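Local atomic coordinates of adenylation domain (Streptomyces sp., PDB entry 5N9X), a protein that belongs to the ANL superfamily of AMP-binding enzymes as an adenylation domain, modelled here with ATP and threonine bound. Residues 183-187 / 316-320; 371-375 / 399-403. All coordinates share one frame. Numbering follows the deposited sequence.

Contact 1. Residues 183-187 / 316-320; sequences NVTAL and TTVHA. With THR (threonine), chain C.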
ATOM      1  N   ASN A 183       9.749 -13.571  -2.416  1.00  9.06           N
ATOM      2  CA  ASN A 183       9.425 -12.234  -2.907  1.00 11.05           C
ATOM      3  C   ASN A 183       9.715 -11.195  -1.811  1.00 13.31           C
ATOM      4  O   ASN A 183      10.491 -10.259  -2.036  1.00 10.78           O
ATOM      5  CB  ASN A 183       7.965 -12.105  -3.360  1.00 11.79           C
ATOM      6  CG  ASN A 183       7.601 -13.014  -4.540  1.00 10.40           C
ATOM      7  OD1 ASN A 183       6.521 -13.562  -4.559  1.00 11.39           O
ATOM      8  ND2 ASN A 183       8.476 -13.121  -5.538  1.00 12.73           N
ATOM      9  N   VAL A 184       9.119 -11.367  -0.626  1.00  7.73           N
ATOM     10  CA  VAL A 184       9.371 -10.412   0.447  1.00 11.87           C
ATOM     11  C   VAL A 184      10.838 -10.317   0.885  1.00 13.15           C
ATOM     12  O   VAL A 184      11.344  -9.208   1.111  1.00 13.27           O
ATOM     13  CB  VAL A 184       8.551 -10.690   1.728  1.00 12.37           C
ATOM     14  CG1 VAL A 184       8.550  -9.432   2.582  1.00  7.87           C
ATOM     15  CG2 VAL A 184       7.131 -11.064   1.407  1.00  9.27           C
ATOM     16  N   THR A 185      11.520 -11.457   1.030  1.00 12.14           N
ATOM     17  CA  THR A 185      12.917 -11.398   1.437  1.00 13.67           C
ATOM     18  C   THR A 185      13.742 -10.704   0.343  1.00 12.22           C
ATOM     19  O   THR A 185      14.659  -9.948   0.666  1.00 13.17           O
ATOM     20  CB  THR A 185      13.500 -12.815   1.843  1.00 20.20           C
ATOM     21  OG1 THR A 185      13.393 -13.763   0.773  1.00 17.85           O
ATOM     22  CG2 THR A 185      12.781 -13.355   3.083  1.00 16.07           C
ATOM     23  N   ALA A 186      13.400 -10.885  -0.931  1.00 10.93           N
ATOM     24  CA  ALA A 186      14.073 -10.105  -1.980  1.00 10.13           C
ATOM     25  C   ALA A 186      13.833  -8.593  -1.824  1.00 10.57           C
ATOM     26  O   ALA A 186      14.718  -7.803  -2.128  1.00 13.72           O
ATOM     27  CB  ALA A 186      13.637 -10.563  -3.379  1.00  7.54           C
ATOM     28  N   LEU A 187      12.654  -8.193  -1.355  1.00  9.21           N
ATOM     29  CA  LEU A 187      12.375  -6.774  -1.098  1.00 11.92           C
ATOM     30  C   LEU A 187      13.413  -6.148  -0.136  1.00 13.83           C
ATOM     31  O   LEU A 187      14.078  -5.159  -0.463  1.00 13.17           O
ATOM     32  CB  LEU A 187      10.952  -6.593  -0.535  1.00  9.98           C
ATOM     33  CG  LEU A 187      10.652  -5.159  -0.047  1.00 14.02           C
ATOM     34  CD1 LEU A 187      10.738  -4.157  -1.188  1.00  8.83           C
ATOM     35  CD2 LEU A 187       9.332  -5.033   0.665  1.00  6.73           C
ATOM     36  N   THR A 316       4.405  -6.670  -7.376  1.00 10.97           N
ATOM     37  CA  THR A 316       5.862  -6.786  -7.337  1.00  9.81           C
ATOM     38  C   THR A 316       6.400  -6.534  -5.928  1.00 10.16           C
ATOM     39  O   THR A 316       7.543  -6.087  -5.744  1.00 15.49           O
ATOM     40  CB  THR A 316       6.539  -5.828  -8.374  1.00 14.46           C
ATOM     41  OG1 THR A 316       6.315  -4.463  -8.019  1.00 12.53           O
ATOM     42  CG2 THR A 316       6.003  -6.079  -9.768  1.00 13.55           C
ATOM     43  N   THR A 317       5.534  -6.804  -4.955  1.00 10.49           N
ATOM     44  CA  THR A 317       5.832  -6.830  -3.522  1.00  8.61           C
ATOM     45  C   THR A 317       6.149  -5.454  -2.908  1.00  9.57           C
ATOM     46  O   THR A 317       7.295  -5.148  -2.618  1.00  9.25           O
ATOM     47  CB  THR A 317       6.992  -7.828  -3.200  1.00 12.22           C
ATOM     48  OG1 THR A 317       6.856  -9.008  -4.005  1.00 10.64           O
ATOM     49  CG2 THR A 317       6.999  -8.216  -1.703  1.00 12.12           C
ATOM     50  N   VAL A 318       5.095  -4.683  -2.651  1.00  6.36           N
ATOM     51  CA  VAL A 318       5.145  -3.413  -1.927  1.00  9.35           C
ATOM     52  C   VAL A 318       5.847  -2.235  -2.634  1.00 13.04           C
ATOM     53  O   VAL A 318       5.190  -1.233  -2.921  1.00 17.16           O
ATOM     54  CB  VAL A 318       5.783  -3.575  -0.521  1.00 15.80           C
ATOM     55  CG1 VAL A 318       5.351  -2.418   0.358  1.00  8.05           C
ATOM     56  CG2 VAL A 318       5.357  -4.916   0.129  1.00 10.44           C
ATOM     57  N   HIS A 319       7.153  -2.339  -2.891  1.00 10.62           N
ATOM     58  CA  HIS A 319       7.923  -1.266  -3.549  1.00 11.57           C
ATOM     59  C   HIS A 319       8.707  -1.732  -4.765  1.00 12.10           C
ATOM     60  O   HIS A 319       9.221  -2.848  -4.787  1.00 12.54           O
ATOM     61  CB  HIS A 319       8.917  -0.596  -2.570  1.00 10.10           C
ATOM     62  CG  HIS A 319       8.332  -0.257  -1.234  1.00 11.22           C
ATOM     63  ND1 HIS A 319       7.319   0.660  -1.086  1.00 13.25           N
ATOM     64  CD2 HIS A 319       8.628  -0.706   0.011  1.00 10.95           C
ATOM     65  CE1 HIS A 319       7.008   0.759   0.199  1.00 11.94           C
ATOM     66  NE2 HIS A 319       7.785  -0.058   0.884  1.00  9.33           N
ATOM     67  N   ALA A 320       8.843  -0.848  -5.751  1.00 13.20           N
ATOM     68  CA  ALA A 320       9.564  -1.182  -6.971  1.00 11.19           C
ATOM     69  C   ALA A 320      10.637  -0.142  -7.322  1.00 18.57           C
ATOM     70  O   ALA A 320      11.485  -0.388  -8.203  1.00 19.39           O
ATOM     71  CB  ALA A 320       8.594  -1.328  -8.120  1.00 12.41           C
TER
HETATM   72  N   THR C 601       2.164  -1.411  -2.591  1.00 16.63           N
HETATM   73  CA  THR C 601       1.405  -0.228  -2.158  1.00 26.72           C
HETATM   74  C   THR C 601       0.360   0.020  -3.208  1.00 28.26           C
HETATM   75  O   THR C 601      -0.588   0.826  -3.134  1.00 20.35           O
HETATM   76  CB  THR C 601       2.281   1.038  -2.011  1.00 23.24           C
HETATM   77  OG1 THR C 601       3.098   1.210  -3.187  1.00 19.43           O
HETATM   78  CG2 THR C 601       3.157   0.937  -0.768  1.00 14.32           C
HETATM   79  OXT THR C 601       0.556  -0.658  -4.207  1.00 28.08           O

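Contact 2. Residues 371-375 / 399-403; sequences VSEGY and PRYYH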
ATOM      1  N   VAL A 371       8.830  -9.923  -8.253  1.00 12.90           N
ATOM      2  CA  VAL A 371       7.602 -10.073  -9.017  1.00 15.48           C
ATOM      3  C   VAL A 371       6.834 -11.364  -8.628  1.00 11.49           C
ATOM      4  O   VAL A 371       7.358 -12.477  -8.722  1.00  7.91           O
ATOM      5  CB  VAL A 371       7.874 -10.066 -10.548  1.00 17.83           C
ATOM      6  CG1 VAL A 371       6.563 -10.178 -11.314  1.00 12.56           C
ATOM      7  CG2 VAL A 371       8.642  -8.791 -10.969  1.00 13.81           C
ATOM      8  N   SER A 372       5.590 -11.185  -8.190  1.00 10.11           N
ATOM      9  CA  SER A 372       4.670 -12.298  -7.891  1.00 18.09           C
ATOM     10  C   SER A 372       4.461 -13.312  -9.011  1.00 13.07           C
ATOM     11  O   SER A 372       4.765 -13.053 -10.162  1.00 15.15           O
ATOM     12  CB  SER A 372       3.305 -11.741  -7.492  1.00 21.82           C
ATOM     13  OG  SER A 372       2.538 -11.397  -8.627  1.00 17.40           O
ATOM     14  N   GLU A 373       3.907 -14.464  -8.668  1.00 18.53           N
ATOM     15  CA  GLU A 373       3.704 -15.518  -9.649  1.00 19.80           C
ATOM     16  C   GLU A 373       2.363 -15.420 -10.363  1.00 18.68           C
ATOM     17  O   GLU A 373       1.893 -16.408 -10.912  1.00 26.65           O
ATOM     18  CB  GLU A 373       3.820 -16.896  -8.987  1.00 24.89           C
ATOM     19  CG  GLU A 373       5.179 -17.206  -8.381  1.00 36.42           C
ATOM     20  CD  GLU A 373       6.315 -17.317  -9.394  1.00 42.39           C
ATOM     21  OE1 GLU A 373       6.122 -16.976 -10.589  1.00 39.76           O
ATOM     22  OE2 GLU A 373       7.426 -17.725  -8.977  1.00 45.64           O
ATOM     23  N   GLY A 374       1.745 -14.245 -10.348  1.00 19.52           N
ATOM     24  CA  GLY A 374       0.476 -14.046 -11.020  1.00 24.25           C
ATOM     25  C   GLY A 374      -0.708 -14.043 -10.069  1.00 27.25           C
ATOM     26  O   GLY A 374      -0.567 -14.377  -8.896  1.00 23.55           O
ATOM     27  N   TYR A 375      -1.882 -13.675 -10.578  1.00 26.21           N
ATOM     28  CA  TYR A 375      -3.074 -13.602  -9.752  1.00 22.88           C
ATOM     29  C   TYR A 375      -3.552 -14.977  -9.341  1.00 26.45           C
ATOM     30  O   TYR A 375      -3.227 -15.983  -9.984  1.00 20.93           O
ATOM     31  CB  TYR A 375      -4.197 -12.850 -10.480  1.00 22.32           C
ATOM     32  CG  TYR A 375      -3.787 -11.442 -10.819  1.00 18.86           C
ATOM     33  CD1 TYR A 375      -3.646 -10.492  -9.828  1.00 16.54           C
ATOM     34  CD2 TYR A 375      -3.508 -11.075 -12.128  1.00 21.00           C
ATOM     35  CE1 TYR A 375      -3.254  -9.216 -10.126  1.00 19.85           C
ATOM     36  CE2 TYR A 375      -3.118  -9.799 -12.436  1.00 22.77           C
ATOM     37  CZ  TYR A 375      -2.994  -8.875 -11.430  1.00 15.85           C
ATOM     38  OH  TYR A 375      -2.620  -7.611 -11.734  1.00 15.81           O
ATOM     39  N   PRO A 399      13.337 -12.299 -19.613  1.00 45.00           N
ATOM     40  CA  PRO A 399      12.760 -12.090 -18.285  1.00 35.07           C
ATOM     41  C   PRO A 399      11.243 -12.244 -18.301  1.00 33.00           C
ATOM     42  O   PRO A 399      10.619 -12.157 -19.365  1.00 29.62           O
ATOM     43  CB  PRO A 399      13.157 -10.646 -17.944  1.00 28.42           C
ATOM     44  CG  PRO A 399      14.065 -10.198 -19.025  1.00 33.39           C
ATOM     45  CD  PRO A 399      13.756 -11.030 -20.226  1.00 30.34           C
ATOM     46  N   ARG A 400      10.673 -12.487 -17.127  1.00 30.28           N
ATOM     47  CA  ARG A 400       9.230 -12.508 -16.939  1.00 30.18           C
ATOM     48  C   ARG A 400       8.809 -11.103 -16.481  1.00 34.21           C
ATOM     49  O   ARG A 400       9.211 -10.660 -15.401  1.00 32.41           O
ATOM     50  CB  ARG A 400       8.844 -13.578 -15.911  1.00 23.07           C
ATOM     51  CG  ARG A 400       7.365 -13.849 -15.779  1.00 22.23           C
ATOM     52  CD  ARG A 400       7.087 -15.110 -14.975  1.00 19.01           C
ATOM     53  NE  ARG A 400       5.742 -15.062 -14.407  1.00 27.37           N
ATOM     54  CZ  ARG A 400       5.446 -14.575 -13.206  1.00 18.19           C
ATOM     55  NH1 ARG A 400       6.391 -14.107 -12.407  1.00 17.92           N
ATOM     56  NH2 ARG A 400       4.190 -14.571 -12.798  1.00 31.78           N
ATOM     57  N   TYR A 401       8.039 -10.394 -17.302  1.00 23.26           N
ATOM     58  CA  TYR A 401       7.735  -8.989 -17.039  1.00 22.74           C
ATOM     59  C   TYR A 401       6.318  -8.829 -16.486  1.00 23.05           C
ATOM     60  O   TYR A 401       5.393  -9.427 -17.015  1.00 23.18           O
ATOM     61  CB  TYR A 401       7.874  -8.153 -18.327  1.00 21.57           C
ATOM     62  CG  TYR A 401       9.293  -7.822 -18.730  1.00 28.10           C
ATOM     63  CD1 TYR A 401      10.027  -6.838 -18.053  1.00 29.26           C
ATOM     64  CD2 TYR A 401       9.897  -8.472 -19.806  1.00 24.88           C
ATOM     65  CE1 TYR A 401      11.344  -6.538 -18.423  1.00 25.27           C
ATOM     66  CE2 TYR A 401      11.203  -8.182 -20.189  1.00 22.01           C
ATOM     67  CZ  TYR A 401      11.920  -7.216 -19.501  1.00 29.83           C
ATOM     68  OH  TYR A 401      13.211  -6.936 -19.890  1.00 22.47           O
ATOM     69  N   TYR A 402       6.142  -8.020 -15.442  1.00 21.02           N
ATOM     70  CA  TYR A 402       4.799  -7.604 -15.040  1.00 19.50           C
ATOM     71  C   TYR A 402       4.482  -6.236 -15.628  1.00 20.34           C
ATOM     72  O   TYR A 402       5.255  -5.269 -15.493  1.00 19.31           O
ATOM     73  CB  TYR A 402       4.617  -7.554 -13.509  1.00 12.11           C
ATOM     74  CG  TYR A 402       3.289  -6.916 -13.120  1.00 10.09           C
ATOM     75  CD1 TYR A 402       2.101  -7.612 -13.282  1.00 11.94           C
ATOM     76  CD2 TYR A 402       3.226  -5.620 -12.625  1.00 10.46           C
ATOM     77  CE1 TYR A 402       0.885  -7.051 -12.956  1.00 11.39           C
ATOM     78  CE2 TYR A 402       2.011  -5.042 -12.281  1.00 11.42           C
ATOM     79  CZ  TYR A 402       0.842  -5.771 -12.450  1.00 13.98           C
ATOM     80  OH  TYR A 402      -0.379  -5.244 -12.114  1.00 12.49           O
ATOM     81  N   HIS A 403       3.333  -6.156 -16.272  1.00 16.98           N
ATOM     82  CA  HIS A 403       2.923  -4.918 -16.898  1.00 18.03           C
ATOM     83  C   HIS A 403       2.157  -4.105 -15.867  1.00 19.26           C
ATOM     84  O   HIS A 403       1.076  -4.490 -15.444  1.00 17.92           O
ATOM     85  CB  HIS A 403       2.082  -5.196 -18.151  1.00 26.07           C
ATOM     86  CG  HIS A 403       2.730  -6.143 -19.126  1.00 31.45           C
ATOM     87  ND1 HIS A 403       2.102  -6.568 -20.276  1.00 34.36           N
ATOM     88  CD2 HIS A 403       3.945  -6.736 -19.123  1.00 31.09           C
ATOM     89  CE1 HIS A 403       2.903  -7.385 -20.940  1.00 25.66           C
ATOM     90  NE2 HIS A 403       4.024  -7.509 -20.263  1.00 32.80           N
TER

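Contact 1. Residues 183-187 / 316-320
The threonine pocket is backed here by a tight loop, residues 316-320, whose rear leans on helix 181-191. Val318, with phi/psi of 69/-64°, sits at the corner of a classic gamma turn closed by His319 N donating to Thr317 O at 2.8 Å. The turn leaves Val318 O facing the ligand, where it accepts from both the N (3.0 Å) and the OG1 (3.2 Å) of the bound threonine; Lys515 and Asp212 hold the ligand too. Across the segments there is no hydrogen bond, just packing. Asn183, Val184 and Leu187 meet the loop from neighbouring helical turns. Thr317 CG2 lies 3.9 Å from Val184 CA, and its OG1 is 3.4 Å from Asn183 CB while bonding to Gln370 O. Asn183 turns its own amide to Arg180 N and Pro369 O. Leu187 reaches furthest along the loop: its CD2 is 4.0 Å from Val318 CG2, and its CD1 comes edge-on to the His319 ring, 4.2 Å from CD2 of that ring. His319 also meets Trp216 edge-to-face. The gamma turn presents a backbone carbonyl to the amino-acid pocket of this adenylation domain, and helix 181-191 packs against the loop that carries it.

Contact 2. Residues 371-375 / 399-403
Arg400 lays its guanidinium along the backbone of the 371-375 loop. Its NH1 and NH2 converge on one carbonyl, Ser372 O, at 3.0 and 3.1 Å, in a forked hydrogen bond close to the guanidinium plane. Over one face of that group hangs Glu373 OE1, 3.4 Å from NH1: a salt bridge of charge alone, since no N-H points at the oxygen. The other carboxylate oxygen, OE2, pairs with Arg180. Gly374 adopts positive phi (102/171°), where a CB would be jammed against the carbonyl O of Glu373. Two residues along the strand and on the same face, Tyr402 packs its CB 3.9 Å from Val371 CG1, and Tyr375, hydrogen-bonded to Glu315, brings its OH to 3.3 Å from Tyr402 OH. The 371-375 loop belongs to the A6 core motif of adenylation domains, and Tyr402 and His403 open A7. Because Arg400 reads a main-chain carbonyl, its hold depends on the path of the loop, while the carboxylate of Glu373, shared between Arg400 and Arg180, adds an undirected attraction over its face.

In the fold
Both contacts involve buried residues, but contact 1 lies nearer the chain's centre, its own centre about 12 Å away against about 18 Å for contact 2. All six touching residues of contact 1 are buried, whereas Glu373 in contact 2 is exposed. The chemistry differs as well: contact 1 joins helix to loop by packing alone, whereas contact 2 joins loop to strand 400-410 through an arginine. Their centres are about 12 Å apart and they touch, Thr316 CG2 lying 4.0 Å from both Val371 CG2 and Tyr402 CD2, and Asn183 ND2 3.4 Å from Val371 O. Each also flanks a ligand: 316-320 borders the threonine, while the Tyr402 side chain comes within about 5 Å of ATP and the magnesium ion.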